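Local coordinates for protein chloride intracellular channel Clic (PDB 2YV7) that might insert into membranes and form a pH-dependent chloride ion channel, perhaps by converting from a soluble, globular GST-like state, at residues 161-164 against 168-171; 176-181 against 205-210; 92-95 against 99-102. All coordinates share one frame; numbering follows the deposited sequence.

Contact 1 (161-164 against 168-171)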
loop_
_atom_site.group_PDB
_atom_site.type_symbol
_atom_site.label_atom_id
_atom_site.label_comp_id
_atom_site.label_asym_id
_atom_site.label_seq_id
_atom_site.Cartn_x
_atom_site.Cartn_y
_atom_site.Cartn_z
ATOM N N ARG A 161 -6.280 -9.284 19.332
ATOM C CA ARG A 161 -6.043 -10.499 18.530
ATOM C C ARG A 161 -4.696 -11.130 18.825
ATOM O O ARG A 161 -4.563 -12.340 18.734
ATOM C CB ARG A 161 -6.271 -10.233 17.031
ATOM C CG ARG A 161 -7.735 -9.756 16.649
ATOM C CD ARG A 161 -8.706 -10.932 16.407
ATOM N NE ARG A 161 -9.982 -10.569 15.766
ATOM C CZ ARG A 161 -10.228 -10.623 14.450
ATOM N NH1 ARG A 161 -9.279 -10.992 13.599
ATOM N NH2 ARG A 161 -11.417 -10.281 13.967
ATOM N N ASN A 162 -3.695 -10.335 19.210
ATOM C CA ASN A 162 -2.320 -10.787 19.406
ATOM C C ASN A 162 -1.838 -11.735 18.308
ATOM O O ASN A 162 -1.278 -12.781 18.578
ATOM C CB ASN A 162 -2.114 -11.393 20.801
ATOM C CG ASN A 162 -0.677 -11.243 21.293
ATOM O OD1 ASN A 162 -0.082 -10.159 21.215
ATOM N ND2 ASN A 162 -0.108 -12.327 21.793
ATOM N N THR A 163 -2.091 -11.355 17.062
ATOM C CA THR A 163 -1.563 -12.060 15.904
ATOM C C THR A 163 -0.616 -11.076 15.220
ATOM O O THR A 163 -0.644 -9.873 15.532
ATOM C CB THR A 163 -2.677 -12.499 14.988
ATOM O OG1 THR A 163 -3.523 -11.367 14.656
ATOM C CG2 THR A 163 -3.530 -13.574 15.683
ATOM N N ARG A 164 0.248 -11.590 14.348
ATOM C CA ARG A 164 1.282 -10.776 13.737
ATOM C C ARG A 164 0.567 -9.797 12.811
ATOM O O ARG A 164 0.942 -8.647 12.788
ATOM C CB ARG A 164 2.301 -11.572 12.917
ATOM C CG ARG A 164 3.437 -10.727 12.368
ATOM C CD ARG A 164 4.447 -11.534 11.641
ATOM N NE ARG A 164 5.420 -11.996 12.598
ATOM C CZ ARG A 164 6.719 -11.741 12.538
ATOM N NH1 ARG A 164 7.243 -11.033 11.536
ATOM N NH2 ARG A 164 7.498 -12.238 13.486
ATOM N N GLY A 168 -4.563 -12.762 11.460
ATOM C CA GLY A 168 -3.764 -13.940 11.886
ATOM C C GLY A 168 -2.274 -13.766 11.696
ATOM O O GLY A 168 -1.799 -12.632 11.566
ATOM N N ASP A 169 -1.508 -14.870 11.650
ATOM C CA ASP A 169 -0.073 -14.719 11.505
ATOM C C ASP A 169 0.435 -14.652 10.067
ATOM O O ASP A 169 1.622 -14.513 9.873
ATOM C CB ASP A 169 0.700 -15.726 12.351
ATOM C CG ASP A 169 0.328 -15.655 13.853
ATOM O OD1 ASP A 169 0.186 -14.520 14.409
ATOM O OD2 ASP A 169 0.183 -16.749 14.494
ATOM N N THR A 170 -0.472 -14.783 9.094
ATOM C CA THR A 170 -0.187 -14.693 7.669
ATOM C C THR A 170 -0.802 -13.398 7.109
ATOM O O THR A 170 -1.897 -13.013 7.543
ATOM C CB THR A 170 -0.874 -15.901 6.929
ATOM O OG1 THR A 170 -0.151 -17.099 7.217
ATOM C CG2 THR A 170 -0.928 -15.716 5.400
ATOM N N MET A 171 -0.119 -12.782 6.148
ATOM C CA MET A 171 -0.636 -11.621 5.430
ATOM C C MET A 171 -1.919 -11.925 4.701
ATOM O O MET A 171 -2.064 -12.986 4.079
ATOM C CB MET A 171 0.417 -11.069 4.447
ATOM C CG MET A 171 1.578 -10.428 5.117
ATOM S SD MET A 171 1.101 -8.750 5.616
ATOM C CE MET A 171 0.719 -7.971 4.048
#
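Thr163 and Arg164 meet Gly168 and Asp169 where the loop that joins helix 141-161 to helix 173-193 doubles back on itself, a connection within the all-helical C-terminal domain of the GST fold. One side chain, that of Asp169, reaches back to the main chain of Arg164. A chi1 of -56°, which tucks CG beside the residue's own N, swings the carboxylate across the turn, where OD1 receives the amide of Arg164 at an N-OD1 distance of 2.9 Å. The bond is fairly straight (157° at the hydrogen), and the N-H comes in almost end-on to the carboxylate oxygen. Thr163 packs alongside: a chi1 of 53° sets OG1 between its backbone N and carbonyl carbon and leaves CG2 3.8 Å from Gly168 CA, while OG1 is hydrogen-bonded to the carbonyl oxygen of Phe165 inside the turn. Arg164 contributes only the root of its side chain, CB lying 3.9 Å from Asp169 OD1. Its chain then turns at chi3 and passes on to Gln213. The charged groups stay apart, with Arg164 NE 6.1 Å from Asp169 OD1.

Contact 2 (176-181 against 205-210)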
loop_
_atom_site.group_PDB
_atom_site.type_symbol
_atom_site.label_atom_id
_atom_site.label_comp_id
_atom_site.label_asym_id
_atom_site.label_seq_id
_atom_site.Cartn_x
_atom_site.Cartn_y
_atom_site.Cartn_z
ATOM N N CYS A 176 -2.407 -5.570 3.003
ATOM C CA CYS A 176 -1.876 -4.862 1.847
ATOM C C CYS A 176 -2.628 -3.549 1.588
ATOM O O CYS A 176 -2.100 -2.603 0.947
ATOM C CB CYS A 176 -1.945 -5.796 0.599
ATOM S SG CYS A 176 -1.068 -7.331 0.894
ATOM N N GLU A 177 -3.868 -3.406 2.109
ATOM C CA GLU A 177 -4.556 -2.109 2.039
ATOM C C GLU A 177 -4.056 -1.201 3.220
ATOM O O GLU A 177 -3.904 0.005 3.032
ATOM C CB GLU A 177 -6.074 -2.291 2.228
ATOM C CG GLU A 177 -6.890 -1.022 1.995
ATOM C CD GLU A 177 -8.394 -1.243 2.147
ATOM O OE1 GLU A 177 -8.931 -2.300 1.656
ATOM O OE2 GLU A 177 -9.028 -0.353 2.744
ATOM N N LEU A 178 -3.891 -1.777 4.437
ATOM C CA LEU A 178 -3.579 -0.967 5.616
ATOM C C LEU A 178 -2.150 -0.426 5.589
ATOM O O LEU A 178 -1.905 0.742 5.896
ATOM C CB LEU A 178 -3.820 -1.772 6.885
ATOM C CG LEU A 178 -3.547 -0.890 8.170
ATOM C CD1 LEU A 178 -4.413 0.378 8.285
ATOM C CD2 LEU A 178 -3.753 -1.876 9.409
ATOM N N MET A 179 -1.203 -1.306 5.253
ATOM C CA MET A 179 0.228 -0.956 5.427
ATOM C C MET A 179 0.624 0.253 4.586
ATOM O O MET A 179 1.280 1.184 5.128
ATOM C CB MET A 179 1.098 -2.205 5.199
ATOM C CG MET A 179 0.884 -3.263 6.281
ATOM S SD MET A 179 1.855 -4.761 5.890
ATOM C CE MET A 179 1.705 -5.617 7.412
ATOM N N PRO A 180 0.251 0.291 3.300
ATOM C CA PRO A 180 0.570 1.500 2.505
ATOM C C PRO A 180 -0.047 2.793 3.114
ATOM O O PRO A 180 0.639 3.822 3.238
ATOM C CB PRO A 180 0.010 1.178 1.108
ATOM C CG PRO A 180 -0.002 -0.328 1.024
ATOM C CD PRO A 180 -0.388 -0.756 2.438
ATOM N N ARG A 181 -1.275 2.690 3.672
ATOM C CA ARG A 181 -1.847 3.928 4.295
ATOM C C ARG A 181 -1.090 4.318 5.574
ATOM O O ARG A 181 -0.895 5.465 5.818
ATOM C CB ARG A 181 -3.355 3.727 4.563
ATOM C CG ARG A 181 -4.138 3.662 3.243
ATOM C CD ARG A 181 -5.442 2.818 3.430
ATOM N NE ARG A 181 -6.167 3.046 2.183
ATOM C CZ ARG A 181 -5.862 2.451 1.010
ATOM N NH1 ARG A 181 -4.878 1.560 0.956
ATOM N NH2 ARG A 181 -6.572 2.754 -0.081
ATOM N N TRP A 205 2.610 -0.223 16.649
ATOM C CA TRP A 205 4.032 -0.011 16.350
ATOM C C TRP A 205 4.665 -1.360 16.073
ATOM O O TRP A 205 5.486 -1.494 15.174
ATOM C CB TRP A 205 4.704 0.758 17.510
ATOM C CG TRP A 205 4.583 2.209 17.328
ATOM C CD1 TRP A 205 3.938 3.110 18.152
ATOM C CD2 TRP A 205 5.102 2.970 16.220
ATOM N NE1 TRP A 205 4.045 4.368 17.623
ATOM C CE2 TRP A 205 4.746 4.325 16.447
ATOM C CE3 TRP A 205 5.846 2.623 15.063
ATOM C CZ2 TRP A 205 5.106 5.364 15.574
ATOM C CZ3 TRP A 205 6.201 3.659 14.143
ATOM C CH2 TRP A 205 5.828 5.019 14.420
ATOM N N ARG A 206 4.195 -2.379 16.777
ATOM C CA ARG A 206 4.694 -3.760 16.573
ATOM C C ARG A 206 4.272 -4.251 15.164
ATOM O O ARG A 206 5.052 -4.880 14.461
ATOM C CB ARG A 206 4.179 -4.653 17.678
ATOM C CG ARG A 206 4.590 -6.142 17.575
ATOM C CD ARG A 206 4.137 -7.010 18.806
ATOM N NE ARG A 206 2.880 -6.594 19.455
ATOM C CZ ARG A 206 2.798 -6.039 20.683
ATOM N NH1 ARG A 206 3.902 -5.834 21.417
ATOM N NH2 ARG A 206 1.610 -5.683 21.192
ATOM N N TYR A 207 3.058 -3.915 14.735
ATOM C CA TYR A 207 2.618 -4.264 13.392
ATOM C C TYR A 207 3.535 -3.584 12.332
ATOM O O TYR A 207 3.954 -4.221 11.359
ATOM C CB TYR A 207 1.154 -3.771 13.234
ATOM C CG TYR A 207 0.476 -4.069 11.926
ATOM C CD1 TYR A 207 -0.019 -5.342 11.622
ATOM C CD2 TYR A 207 0.285 -3.041 11.009
ATOM C CE1 TYR A 207 -0.712 -5.613 10.421
ATOM C CE2 TYR A 207 -0.422 -3.277 9.781
ATOM C CZ TYR A 207 -0.921 -4.530 9.509
ATOM O OH TYR A 207 -1.597 -4.673 8.332
ATOM N N MET A 208 3.823 -2.282 12.514
ATOM C CA MET A 208 4.689 -1.567 11.576
ATOM C C MET A 208 6.115 -2.131 11.592
ATOM O O MET A 208 6.774 -2.264 10.531
ATOM C CB MET A 208 4.631 -0.053 11.846
ATOM C CG MET A 208 3.260 0.488 11.517
ATOM S SD MET A 208 3.139 2.277 11.573
ATOM C CE MET A 208 2.782 2.554 13.287
ATOM N N TYR A 209 6.572 -2.528 12.770
ATOM C CA TYR A 209 7.871 -3.144 12.877
ATOM C C TYR A 209 7.910 -4.337 11.924
ATOM O O TYR A 209 8.807 -4.446 11.076
ATOM C CB TYR A 209 8.130 -3.552 14.308
ATOM C CG TYR A 209 9.436 -4.238 14.490
ATOM C CD1 TYR A 209 10.621 -3.501 14.532
ATOM C CD2 TYR A 209 9.496 -5.608 14.629
ATOM C CE1 TYR A 209 11.850 -4.133 14.704
ATOM C CE2 TYR A 209 10.700 -6.243 14.810
ATOM C CZ TYR A 209 11.882 -5.492 14.835
ATOM O OH TYR A 209 13.109 -6.118 15.029
ATOM N N HIS A 210 6.913 -5.189 12.014
ATOM C CA HIS A 210 6.811 -6.324 11.092
ATOM C C HIS A 210 6.623 -5.963 9.654
ATOM O O HIS A 210 7.069 -6.683 8.792
ATOM C CB HIS A 210 5.741 -7.285 11.534
ATOM C CG HIS A 210 6.041 -7.913 12.860
ATOM N ND1 HIS A 210 7.264 -8.485 13.144
ATOM C CD2 HIS A 210 5.310 -7.992 14.000
ATOM C CE1 HIS A 210 7.261 -8.924 14.396
ATOM N NE2 HIS A 210 6.081 -8.647 14.934
#
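Tyr207 and Leu178 both hold CG anti to the backbone N, and in the tyrosine this torsion (chi1 -178°) sends the phenol across from helix 202-212 toward helix 173-193. Met179 takes the other common choice, CG beside its backbone N (chi1 -67°), and runs on extended so that its methyl reaches the ring. The two chains receive the outer end of the phenol between them, Leu178 CD2 and Met179 CE lying on opposite sides of the ring plane, each at a slant. Leu178 brings up one branch, CD2, which lies 3.6 Å from Tyr207 CE2. Met179 touches twice: its CG lies 3.5 Å from Tyr207 OH, and its CE is 3.5 Å from Tyr207 CZ. The sulfur stands farther back, SD being 5.3 Å from the ring centroid and 39° off the ring normal, an oblique Met-aromatic contact in which carbons CG and CE, not the sulfur, make the close approaches.

A buried hydroxyl among such apolar groups needs a polar partner, and Tyr207 OH finds it in OD1 of Asp175, just before the segment on helix 173-193. That bond would limit swinging of the phenol, whose side chain also touches Leu182 one turn further along the same helix.

Helix 173-193 is kinked here, since Pro180 has no N-H to offer the preceding turn. On its far side Arg181 folds back, NH1 donating to the carbonyl oxygen of Glu177 at 2.8 Å, in the carbonyl plane and on a lone pair, with Glu177 CG lying against one face of the guanidinium. Beyond Leu178 stands Leu128 of helix 128-136. The whole is a worked example of helix-helix packing through one long aromatic side chain, in the buried core of the helical C-terminal domain of a GST fold.

Contact 3 (92-95 against 99-102). With CA (calcium ion), chain B.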
loop_
_atom_site.group_PDB
_atom_site.type_symbol
_atom_site.label_atom_id
_atom_site.label_comp_id
_atom_site.label_asym_id
_atom_site.label_seq_id
_atom_site.Cartn_x
_atom_site.Cartn_y
_atom_site.Cartn_z
ATOM N N LEU A 92 -5.177 -10.185 -21.441
ATOM C CA LEU A 92 -6.387 -9.619 -20.873
ATOM C C LEU A 92 -5.966 -8.500 -19.914
ATOM O O LEU A 92 -5.158 -8.732 -19.017
ATOM C CB LEU A 92 -7.116 -10.708 -20.101
ATOM C CG LEU A 92 -8.457 -10.476 -19.407
ATOM C CD1 LEU A 92 -9.607 -10.341 -20.406
ATOM C CD2 LEU A 92 -8.691 -11.672 -18.484
ATOM N N ALA A 93 -6.493 -7.298 -20.122
ATOM C CA ALA A 93 -6.118 -6.169 -19.265
ATOM C C ALA A 93 -7.287 -5.819 -18.370
ATOM O O ALA A 93 -8.391 -5.458 -18.864
ATOM C CB ALA A 93 -5.734 -4.943 -20.115
ATOM N N ILE A 94 -7.044 -5.916 -17.056
ATOM C CA ILE A 94 -8.016 -5.488 -16.048
ATOM C C ILE A 94 -7.750 -4.012 -15.676
ATOM O O ILE A 94 -6.650 -3.659 -15.212
ATOM C CB ILE A 94 -8.001 -6.420 -14.781
ATOM C CG1 ILE A 94 -7.825 -7.909 -15.133
ATOM C CG2 ILE A 94 -9.278 -6.234 -13.933
ATOM C CD1 ILE A 94 -8.960 -8.493 -15.952
ATOM N N LEU A 95 -8.749 -3.153 -15.870
ATOM C CA LEU A 95 -8.559 -1.692 -15.795
ATOM C C LEU A 95 -9.140 -0.966 -14.573
ATOM O O LEU A 95 -8.585 0.059 -14.106
ATOM C CB LEU A 95 -9.136 -1.037 -17.056
ATOM C CG LEU A 95 -8.714 -1.690 -18.369
ATOM C CD1 LEU A 95 -9.536 -1.164 -19.551
ATOM C CD2 LEU A 95 -7.188 -1.595 -18.611
ATOM N N LYS A 99 -12.224 -4.324 -10.069
ATOM C CA LYS A 99 -12.134 -5.546 -10.903
ATOM C C LYS A 99 -10.774 -6.227 -10.805
ATOM O O LYS A 99 -10.709 -7.442 -10.870
ATOM C CB LYS A 99 -12.524 -5.291 -12.366
ATOM C CG LYS A 99 -13.876 -4.618 -12.528
ATOM C CD LYS A 99 -14.330 -4.585 -13.980
ATOM C CE LYS A 99 -15.571 -3.707 -14.109
ATOM N NZ LYS A 99 -16.236 -3.927 -15.422
ATOM N N ILE A 100 -9.698 -5.441 -10.614
ATOM C CA ILE A 100 -8.380 -5.996 -10.334
ATOM C C ILE A 100 -8.408 -6.832 -9.082
ATOM O O ILE A 100 -7.907 -7.954 -9.069
ATOM C CB ILE A 100 -7.277 -4.884 -10.239
ATOM C CG1 ILE A 100 -7.166 -4.151 -11.595
ATOM C CG2 ILE A 100 -5.952 -5.480 -9.747
ATOM C CD1 ILE A 100 -6.189 -2.978 -11.658
ATOM N N GLU A 101 -8.994 -6.292 -7.996
ATOM C CA GLU A 101 -9.170 -7.105 -6.763
ATOM C C GLU A 101 -9.910 -8.396 -6.989
ATOM O O GLU A 101 -9.440 -9.482 -6.606
ATOM C CB GLU A 101 -9.941 -6.319 -5.689
ATOM C CG GLU A 101 -9.078 -5.347 -5.077
ATOM C CD GLU A 101 -9.558 -4.739 -3.734
ATOM O OE1 GLU A 101 -10.351 -5.327 -2.940
ATOM O OE2 GLU A 101 -9.059 -3.641 -3.487
ATOM N N ARG A 102 -11.081 -8.258 -7.600
ATOM C CA ARG A 102 -11.961 -9.368 -7.886
ATOM C C ARG A 102 -11.196 -10.387 -8.707
ATOM O O ARG A 102 -11.270 -11.567 -8.412
ATOM C CB ARG A 102 -13.230 -8.863 -8.598
ATOM C CG ARG A 102 -14.486 -9.699 -8.384
ATOM C CD ARG A 102 -15.751 -8.852 -8.600
ATOM N NE ARG A 102 -16.955 -9.501 -8.059
ATOM C CZ ARG A 102 -18.000 -9.927 -8.780
ATOM N NH1 ARG A 102 -18.034 -9.771 -10.106
ATOM N NH2 ARG A 102 -19.031 -10.507 -8.163
HETATM CA CA CA B . -6.899 1.456 -12.618
#
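Ile94 meets helix 97-107 chiefly through one methyl, CG2, set against the main chain where Lys99 joins Ile100. The methyl lies 3.4 Å from Ile100 N and 3.5 Å from Lys99 C, resting on the peptide between them, with Lys99 CB 3.7 Å away at its flank. It is brought there by a chi1 of -39°, which leaves CG2 on the side anti to the backbone N while CG1 sits beside that N. From the helix, Ile100 answers with its longer branch: CG1 lies 3.8 Å from Ile94 CG2, and the chain, extended at chi2 (177°), carries CD1 on to within 3.6 Å of Ile94 O. The two isoleucine side chains that touch are aliphatic, but each also rests on the other segment's main chain.

The next shell belongs to the calcium ion. Immediately after the strand, the carbonyl oxygen of Leu95 binds the metal at 2.6 Å, and the carbonyl oxygens of His83 and Pro85 also bind it; Asn97 belongs to the same site. The ion thus ties the turn leading into helix 97-107 to the loop leading into strand 86-89. Leu95 directs its side chain away from the helix, onto Phe79, Thr82 and Ile86, so its main chain serves the metal while its side chain packs on the other side.

Further out, Leu87 backs the contact, bonded through its backbone to Ile94 and touching the side chains of both Ile94 and Ile100. This is the closing strand-turn-helix unit of the thioredoxin-like N-terminal domain. Strand 92-94 forms an outer edge of the four-stranded mixed sheet, antiparallel to strand 86-89, and helix 97-107 packs back on that hairpin, while its Glu101 turns to Tyr46 of helix 41-55.

Overall arrangement
Contacts 1 and 2 are direct neighbours, their centres 12 Å apart: Arg164 NH1 comes within 3.0 Å of His210 ND1, and Met171 SD packs 3.7 Å from Met179 CE, so the loop packs directly on the helical pair. Contact 3, with the calcium ion, lies in the other domain, its centre 28 Å from that of contact 1 and 25 Å from that of contact 2, though nearest atoms of contacts 2 and 3 are about 5 Å apart. Helix 41-55, nearly all of which falls in the segment predicted to span the membrane after insertion, touches residues of all three contacts: Met171 and Cys176 pack on Met48 and Leu52, and Glu101 OE2 is hydrogen-bonded to Tyr46 OH.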